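Local atomic coordinates of FACT complex subunit SPT16 (Ashbya gossypii, PDB entry 6A8M), a protein that probably acts, as part of the FACT complex, as a histone chaperone that reorganizes nucleosomes during transcription, replication and DNA repair. Residues D227-R230 with F231-L235. Numbering follows the deposited sequence.
Sequences DKSR and FLKKL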
loop_
_atom_site.group_PDB
_atom_site.type_symbol
_atom_site.label_atom_id
_atom_site.label_comp_id
_atom_site.label_asym_id
_atom_site.label_seq_id
_atom_site.Cartn_x
_atom_site.Cartn_y
_atom_site.Cartn_z
ATOM N N ASP A 227 5.871 -17.596 8.152
ATOM C CA ASP A 227 5.875 -17.776 9.596
ATOM C C ASP A 227 7.036 -18.633 10.083
ATOM O O ASP A 227 7.111 -18.925 11.283
ATOM C CB ASP A 227 4.536 -18.346 10.062
ATOM C CG ASP A 227 3.396 -17.337 9.883
ATOM O OD1 ASP A 227 3.594 -16.118 10.116
ATOM O OD2 ASP A 227 2.305 -17.759 9.490
ATOM N N LYS A 228 7.937 -19.031 9.189
ATOM C CA LYS A 228 9.161 -19.745 9.557
ATOM C C LYS A 228 10.173 -18.694 9.991
ATOM O O LYS A 228 10.960 -18.194 9.188
ATOM C CB LYS A 228 9.677 -20.562 8.383
ATOM C CG LYS A 228 8.775 -21.694 7.910
ATOM C CD LYS A 228 9.359 -22.317 6.652
ATOM C CE LYS A 228 8.490 -23.436 6.123
ATOM N NZ LYS A 228 8.018 -24.297 7.230
ATOM N N SER A 229 10.114 -18.320 11.274
ATOM C CA SER A 229 10.936 -17.225 11.788
ATOM C C SER A 229 12.426 -17.488 11.596
ATOM O O SER A 229 13.201 -16.551 11.373
ATOM C CB SER A 229 10.655 -17.005 13.276
ATOM O OG SER A 229 9.366 -16.459 13.476
ATOM N N ARG A 230 12.847 -18.743 11.688
ATOM C CA ARG A 230 14.275 -19.035 11.554
ATOM C C ARG A 230 14.746 -18.870 10.114
ATOM O O ARG A 230 15.898 -18.487 9.877
ATOM C CB ARG A 230 14.576 -20.435 12.071
ATOM C CG ARG A 230 14.330 -20.539 13.561
ATOM C CD ARG A 230 14.184 -21.951 13.973
ATOM N NE ARG A 230 13.566 -22.033 15.289
ATOM C CZ ARG A 230 14.238 -21.975 16.433
ATOM N NH1 ARG A 230 15.562 -21.850 16.424
ATOM N NH2 ARG A 230 13.585 -22.068 17.588
ATOM N N PHE A 231 13.864 -19.132 9.152
ATOM C CA PHE A 231 14.140 -18.780 7.769
ATOM C C PHE A 231 14.250 -17.273 7.610
ATOM O O PHE A 231 15.157 -16.780 6.935
ATOM C CB PHE A 231 13.036 -19.334 6.873
ATOM C CG PHE A 231 12.891 -18.616 5.566
ATOM C CD1 PHE A 231 13.870 -18.737 4.592
ATOM C CD2 PHE A 231 11.768 -17.855 5.291
ATOM C CE1 PHE A 231 13.736 -18.076 3.378
ATOM C CE2 PHE A 231 11.640 -17.195 4.071
ATOM C CZ PHE A 231 12.628 -17.322 3.126
ATOM N N LEU A 232 13.333 -16.525 8.234
ATOM C CA LEU A 232 13.361 -15.071 8.126
ATOM C C LEU A 232 14.630 -14.492 8.741
ATOM O O LEU A 232 15.216 -13.561 8.184
ATOM C CB LEU A 232 12.132 -14.457 8.786
ATOM C CG LEU A 232 10.740 -14.677 8.196
ATOM C CD1 LEU A 232 9.761 -13.783 8.953
ATOM C CD2 LEU A 232 10.716 -14.365 6.721
ATOM N N LYS A 233 15.077 -15.041 9.876
ATOM C CA LYS A 233 16.299 -14.553 10.515
ATOM C C LYS A 233 17.477 -14.599 9.555
ATOM O O LYS A 233 18.333 -13.704 9.562
ATOM C CB LYS A 233 16.620 -15.381 11.762
ATOM C CG LYS A 233 16.147 -14.784 13.077
ATOM C CD LYS A 233 14.862 -15.445 13.564
ATOM C CE LYS A 233 14.205 -14.678 14.702
ATOM N NZ LYS A 233 12.863 -15.248 15.057
ATOM N N LYS A 234 17.541 -15.637 8.722
ATOM C CA LYS A 234 18.674 -15.813 7.822
ATOM C C LYS A 234 18.642 -14.864 6.640
ATOM O O LYS A 234 19.598 -14.850 5.854
ATOM C CB LYS A 234 18.718 -17.246 7.319
ATOM C CG LYS A 234 19.101 -18.234 8.382
ATOM C CD LYS A 234 18.460 -19.555 8.035
ATOM C CE LYS A 234 19.297 -20.723 8.369
ATOM N NZ LYS A 234 18.568 -21.932 7.850
ATOM N N LEU A 235 17.572 -14.098 6.483
ATOM C CA LEU A 235 17.527 -13.060 5.470
ATOM C C LEU A 235 18.275 -11.809 5.890
ATOM O O LEU A 235 18.503 -10.940 5.046
ATOM C CB LEU A 235 16.085 -12.677 5.156
ATOM C CG LEU A 235 15.187 -13.750 4.551
ATOM C CD1 LEU A 235 13.815 -13.188 4.324
ATOM C CD2 LEU A 235 15.794 -14.252 3.257
#
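Leu232 and Lys233 donate their backbone N-H groups to Lys228 O and Ser229 O, respectively, in two i-to-i+4 bonds of the short helix 229-233 in the peptidase M24-like part of the Spt16 N-terminal domain. Lys228 holds the N-cap position. Its O receives Leu232 N at 3.1 Å, with an N-H...O angle of 158°. Lys233 N reaches Ser229 O at 2.8 Å. Packing is tight on the inward side. There the CB of Phe231 sits 3.3 Å from Lys228 O, and this oxygen lies near the plane of the ring, at its edge. With CG anti to the backbone N (chi1 157°), the phenyl group is carried away from residues 227-230 and touches Leu198 of helix 179-208; buried Leu232 meets Phe195 of the same helix. The outward side is looser. The exposed Arg230 chain runs out straight as far as NE, and Arg230 O accepts Lys234 N through a weak bond of 3.5 Å, while the aliphatic part of Lys234 runs past that oxygen. Exposed Lys233 is the close exception on this side: turning at its CB-CG bond (chi2 101°), it folds back over the first turn, bringing CD to 3.0 Å from Ser229 O and NZ to 3.3 Å from Ser229 CB.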